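Local coordinates for protein enoyl-CoA hydratase (Mycolicibacterium smegmatis, PDB 7MCM) that probably hydrates the double bond of enoyl-CoA thioesters to give (3S)-3-hydroxyacyl-CoA, a step of fatty acid oxidation, at residues B[10-14]-B[15-19]; B[219-222]-B[223-227]. All coordinates share one frame; numbering follows the deposited sequence. Where two conformers were deposited one is given.

Contact 1: residues B[10-14]-B[15-19]; sequences IDRAG and RVQTW
Gln-17 lies across the side chains of Arg-12 and Ile-10 on one face of a two-stranded antiparallel ribbon, with Trp-19 beside it. Its amide carries a hydrogen bond at one end: Trp-19 NE1 donates to Gln-17 OE1 over 2.9 Å, nearly straight at 171°, the oxygen lying in the indole plane while the N-H comes in tilted from the amide plane. That bond sets which way the amide is turned and leaves NE2 facing Arg-12, where it sits at the edge of the guanidinium, 3.1 Å from Arg-12 NH2. Both are donors, so the approach is a contact and not a bond, with the two planes turned 29° apart; the charge of Arg-12 is met by a salt bridge from NH1 to Asp-49. With CG anti to the backbone N (chi1 -173°), the Arg-12 chain runs out and bends at chi3, which brings NE and NH2 up to Gln-17 NE2. Ile-10 packs against both amide and indole near their junction: CG2 rests 3.9 Å from Gln-17 CD, and CG1, running side by side with the indole, approaches Trp-19 CD1 obliquely. Helix 33-48 covers this face, touching Ile-10 and Trp-19 through Ala-42.

On the other face are Asp-11, Ala-13, Val-16 and Thr-18; a water there bridges Asp-11 OD2 and Thr-18 O. Paired backbone bonds join Asp-11 with Thr-18 and Ala-13 with Val-16, the longest being Val-16 N to Ala-13 O at 3.2 Å, its donor well above the carbonyl plane. The chain reverses through a type II' turn with Gly-14 at positive phi, a tight two-residue beta hairpin at the edge of the main sheet in this crotonase-fold subunit.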
loop_
_atom_site.group_PDB
_atom_site.type_symbol
_atom_site.label_atom_id
_atom_site.label_comp_id
_atom_site.label_asym_id
_atom_site.label_seq_id
_atom_site.Cartn_x
_atom_site.Cartn_y
_atom_site.Cartn_z
ATOM N N ILE B 10 -21.190 0.498 -31.946
ATOM C CA ILE B 10 -20.568 -0.772 -31.593
ATOM C C ILE B 10 -20.660 -1.713 -32.784
ATOM O O ILE B 10 -21.761 -2.036 -33.243
ATOM C CB ILE B 10 -21.184 -1.380 -30.328
ATOM C CG1 ILE B 10 -20.913 -0.438 -29.145
ATOM C CG2 ILE B 10 -20.557 -2.729 -30.038
ATOM C CD1 ILE B 10 -21.567 -0.847 -27.865
ATOM N N ASP B 11 -19.497 -2.099 -33.315
ATOM C CA ASP B 11 -19.358 -3.027 -34.432
ATOM C C ASP B 11 -18.675 -4.288 -33.932
ATOM O O ASP B 11 -17.779 -4.210 -33.091
ATOM C CB ASP B 11 -18.495 -2.430 -35.551
ATOM C CG ASP B 11 -19.090 -1.176 -36.152
ATOM O OD1 ASP B 11 -20.328 -1.106 -36.285
ATOM O OD2 ASP B 11 -18.313 -0.254 -36.482
ATOM N N ARG B 12 -19.095 -5.448 -34.416
ATOM C CA ARG B 12 -18.405 -6.685 -34.072
ATOM C C ARG B 12 -17.848 -7.368 -35.311
ATOM O O ARG B 12 -18.538 -7.482 -36.327
ATOM C CB ARG B 12 -19.300 -7.667 -33.332
ATOM C CG ARG B 12 -18.516 -8.884 -32.824
ATOM C CD ARG B 12 -19.422 -9.795 -32.058
ATOM N NE ARG B 12 -20.118 -9.004 -31.053
ATOM C CZ ARG B 12 -21.118 -9.446 -30.305
ATOM N NH1 ARG B 12 -21.572 -10.685 -30.419
ATOM N NH2 ARG B 12 -21.679 -8.620 -29.425
ATOM N N ALA B 13 -16.613 -7.866 -35.196
ATOM C CA ALA B 13 -15.964 -8.673 -36.238
ATOM C C ALA B 13 -15.314 -9.860 -35.530
ATOM O O ALA B 13 -14.173 -9.772 -35.065
ATOM C CB ALA B 13 -14.942 -7.852 -37.022
ATOM N N GLY B 14 -16.050 -10.962 -35.417
ATOM C CA GLY B 14 -15.539 -12.141 -34.738
ATOM C C GLY B 14 -15.460 -11.924 -33.241
ATOM O O GLY B 14 -16.480 -11.647 -32.602
ATOM N N ARG B 15 -14.260 -12.004 -32.670
ATOM C CA ARG B 15 -14.060 -11.750 -31.248
ATOM C C ARG B 15 -13.612 -10.321 -30.961
ATOM O O ARG B 15 -13.252 -10.006 -29.819
ATOM C CB ARG B 15 -13.057 -12.744 -30.671
ATOM C CG ARG B 15 -13.308 -14.155 -31.148
ATOM C CD ARG B 15 -12.489 -15.165 -30.382
ATOM N NE ARG B 15 -13.264 -15.655 -29.249
ATOM C CZ ARG B 15 -13.758 -16.880 -29.149
ATOM N NH1 ARG B 15 -13.552 -17.788 -30.093
ATOM N NH2 ARG B 15 -14.506 -17.195 -28.093
ATOM N N VAL B 16 -13.638 -9.446 -31.958
ATOM C CA VAL B 16 -13.184 -8.070 -31.804
ATOM C C VAL B 16 -14.378 -7.147 -31.981
ATOM O O VAL B 16 -15.050 -7.186 -33.016
ATOM C CB VAL B 16 -12.077 -7.733 -32.816
ATOM C CG1 VAL B 16 -11.594 -6.290 -32.625
ATOM C CG2 VAL B 16 -10.924 -8.716 -32.676
ATOM N N GLN B 17 -14.615 -6.290 -30.992
ATOM C CA GLN B 17 -15.609 -5.231 -31.100
ATOM C C GLN B 17 -14.897 -3.909 -31.316
ATOM O O GLN B 17 -13.850 -3.652 -30.716
ATOM C CB GLN B 17 -16.480 -5.117 -29.847
ATOM C CG GLN B 17 -17.653 -6.034 -29.785
ATOM C CD GLN B 17 -18.550 -5.731 -28.603
ATOM O OE1 GLN B 17 -18.205 -4.922 -27.741
ATOM N NE2 GLN B 17 -19.696 -6.398 -28.542
ATOM N N THR B 18 -15.464 -3.068 -32.168
ATOM C CA THR B 18 -14.988 -1.701 -32.306
ATOM C C THR B 18 -16.032 -0.762 -31.723
ATOM O O THR B 18 -17.222 -0.864 -32.051
ATOM C CB THR B 18 -14.696 -1.360 -33.763
ATOM O OG1 THR B 18 -13.751 -2.298 -34.274
ATOM C CG2 THR B 18 -14.092 0.037 -33.867
ATOM N N TRP B 19 -15.586 0.119 -30.835
ATOM C CA TRP B 19 -16.410 1.174 -30.259
ATOM C C TRP B 19 -15.949 2.487 -30.871
ATOM O O TRP B 19 -14.781 2.862 -30.721
ATOM C CB TRP B 19 -16.263 1.229 -28.740
ATOM C CG TRP B 19 -16.606 -0.038 -28.013
ATOM C CD1 TRP B 19 -17.124 -1.186 -28.541
ATOM C CD2 TRP B 19 -16.452 -0.274 -26.610
ATOM N NE1 TRP B 19 -17.312 -2.119 -27.548
ATOM C CE2 TRP B 19 -16.904 -1.582 -26.354
ATOM C CE3 TRP B 19 -15.977 0.501 -25.541
ATOM C CZ2 TRP B 19 -16.903 -2.133 -25.071
ATOM C CZ3 TRP B 19 -15.973 -0.046 -24.275
ATOM C CH2 TRP B 19 -16.422 -1.355 -24.049
HETATM O O HOH W 1 -17.656 0.963 -34.251
#

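Contact 2: residues B[219-222]-B[223-227]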
loop_
_atom_site.group_PDB
_atom_site.type_symbol
_atom_site.label_atom_id
_atom_site.label_comp_id
_atom_site.label_asym_id
_atom_site.label_seq_id
_atom_site.Cartn_x
_atom_site.Cartn_y
_atom_site.Cartn_z
ATOM N N ALA B 219 -5.554 -13.227 -17.958
ATOM C CA ALA B 219 -4.283 -12.510 -18.036
ATOM C C ALA B 219 -4.470 -11.015 -17.796
ATOM O O ALA B 219 -3.661 -10.388 -17.104
ATOM C CB ALA B 219 -3.620 -12.743 -19.391
ATOM N N LYS B 220 -5.509 -10.415 -18.382
ATOM C CA LYS B 220 -5.741 -8.992 -18.142
ATOM C C LYS B 220 -6.055 -8.733 -16.674
ATOM O O LYS B 220 -5.591 -7.744 -16.100
ATOM C CB LYS B 220 -6.868 -8.451 -19.012
ATOM C CG LYS B 220 -7.258 -7.058 -18.513
ATOM C CD LYS B 220 -7.992 -6.241 -19.493
ATOM C CE LYS B 220 -8.248 -4.850 -18.912
ATOM N NZ LYS B 220 -9.051 -4.062 -19.869
ATOM N N ARG B 221 -6.856 -9.606 -16.058
ATOM C CA ARG B 221 -7.148 -9.484 -14.633
ATOM C C ARG B 221 -5.872 -9.565 -13.808
ATOM O O ARG B 221 -5.711 -8.836 -12.825
ATOM C CB ARG B 221 -8.134 -10.573 -14.209
ATOM C CG ARG B 221 -8.497 -10.574 -12.726
ATOM C CD ARG B 221 -9.122 -9.248 -12.257
ATOM N NE ARG B 221 -8.164 -8.459 -11.488
ATOM C CZ ARG B 221 -8.480 -7.651 -10.484
ATOM N NH1 ARG B 221 -9.736 -7.474 -10.105
ATOM N NH2 ARG B 221 -7.509 -7.014 -9.832
ATOM N N LEU B 222 -4.959 -10.460 -14.188
ATOM C CA LEU B 222 -3.667 -10.535 -13.516
ATOM C C LEU B 222 -2.849 -9.274 -13.750
ATOM O O LEU B 222 -2.228 -8.754 -12.818
ATOM C CB LEU B 222 -2.903 -11.756 -14.013
ATOM C CG LEU B 222 -2.878 -12.935 -13.069
ATOM C CD1 LEU B 222 -1.898 -13.988 -13.590
ATOM C CD2 LEU B 222 -2.538 -12.507 -11.661
ATOM N N LEU B 223 -2.824 -8.771 -14.990
ATOM C CA LEU B 223 -2.089 -7.534 -15.261
ATOM C C LEU B 223 -2.651 -6.359 -14.467
ATOM O O LEU B 223 -1.888 -5.512 -13.985
ATOM C CB LEU B 223 -2.106 -7.212 -16.752
ATOM C CG LEU B 223 -1.160 -8.068 -17.596
ATOM C CD1 LEU B 223 -1.583 -8.011 -19.046
ATOM C CD2 LEU B 223 0.257 -7.580 -17.418
ATOM N N LEU B 224 -3.981 -6.266 -14.351
ATOM C CA LEU B 224 -4.580 -5.208 -13.536
ATOM C C LEU B 224 -4.135 -5.309 -12.085
ATOM O O LEU B 224 -3.817 -4.296 -11.453
ATOM C CB LEU B 224 -6.105 -5.258 -13.609
ATOM C CG LEU B 224 -6.785 -4.681 -14.849
ATOM C CD1 LEU B 224 -8.295 -4.750 -14.701
ATOM C CD2 LEU B 224 -6.350 -3.238 -15.031
ATOM N N GLU B 225 -4.107 -6.526 -11.541
ATOM C CA GLU B 225 -3.688 -6.708 -10.154
ATOM C C GLU B 225 -2.250 -6.254 -9.930
ATOM O O GLU B 225 -1.928 -5.692 -8.875
ATOM C CB GLU B 225 -3.871 -8.178 -9.761
ATOM C CG GLU B 225 -3.322 -8.531 -8.395
ATOM C CD GLU B 225 -4.325 -8.245 -7.299
ATOM O OE1 GLU B 225 -5.436 -7.774 -7.622
ATOM O OE2 GLU B 225 -3.990 -8.453 -6.114
ATOM N N SER B 226 -1.381 -6.441 -10.925
ATOM C CA SER B 226 0.032 -6.147 -10.736
ATOM C C SER B 226 0.327 -4.647 -10.665
ATOM O O SER B 226 1.369 -4.262 -10.114
ATOM C CB SER B 226 0.822 -6.817 -11.858
ATOM O OG SER B 226 0.459 -8.198 -11.968
ATOM N N ARG B 227 -0.556 -3.793 -11.188
ATOM C CA ARG B 227 -0.288 -2.354 -11.138
ATOM C C ARG B 227 -0.166 -1.845 -9.713
ATOM O O ARG B 227 0.573 -0.889 -9.458
ATOM C CB ARG B 227 -1.378 -1.569 -11.871
ATOM C CG ARG B 227 -1.533 -1.988 -13.308
ATOM C CD ARG B 227 -2.158 -0.909 -14.169
ATOM N NE ARG B 227 -3.605 -0.799 -14.023
ATOM C CZ ARG B 227 -4.394 -0.200 -14.907
ATOM N NH1 ARG B 227 -3.913 0.296 -16.041
ATOM N NH2 ARG B 227 -5.694 -0.083 -14.644
#
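Arg-221 and Glu-225, one helical turn apart, form a salt bridge between Arg-221 NH2 and Glu-225 OE1 at 3.1 Å. Both side chains leave the helix with CG anti to the backbone N (chi1 179° for the arginine), and both then fold: Arg-221 bends at chi2 and chi3, Glu-225 at chi2. The two bends bring the groups together along the helix surface, where a single nitrogen meets a single oxygen and the planes stand 50° apart, so the pair is not a flat two-pronged one. Arg-221 NE is buried without a partner, while the other carboxylate oxygen, Glu-225 OE2, is bonded to Ser-233 OG of a neighbouring subunit.

The pair sits on helix 213-226, one of the C-terminal helices of the crotonase fold, which here packs against neighbouring subunits of the hexamer. Its i to i+4 backbone bonds include Leu-223 N to Ala-219 O and Leu-224 N to Lys-220 O, both 2.8 Å. Leu-223 and Leu-224 turn CG beside their own backbone N, which brings each branch point close to the carbonyl oxygen one turn back: Leu-223 CG is 3.4 Å from Ala-219 O, and Leu-224 CG 3.5 Å from Lys-220 O. Lys-220 is stretched out through all four torsions, carrying NZ to Asp-129 and to the carbonyls of Val-107 and Cys-105.

Leu-222 O is approached twice by Ser-226 in the conformer given, one of two deposited. The backbone N reaches it at 3.1 Å, and the hydroxyl, placed beside the backbone N at chi1 -51°, donates from the opposite face of the carbonyl plane, OG lying 2.9 Å from Leu-222 O. In that conformer OG is also hydrogen-bonded to Thr-155 OG1 of a different neighbouring subunit.

Contact 1 comes first along the chain, in the hairpin of strands 8-13 and 16-21, and contact 2 follows some 200 residues later in helix 213-226. Their centres lie 23 Å apart, the nearest atoms about 9 Å, and they do not touch. Both are local contacts within one crotonase-family subunit, and they share no strand or helix. The hairpin forms one edge of the six-stranded sheet within this chain and meets no other subunit at its two segments, whereas the helix belongs to the C-terminal part and bears on two neighbouring subunits. One contact thus belongs to the sheet within the subunit, the other to the subunit interfaces of the hexamer.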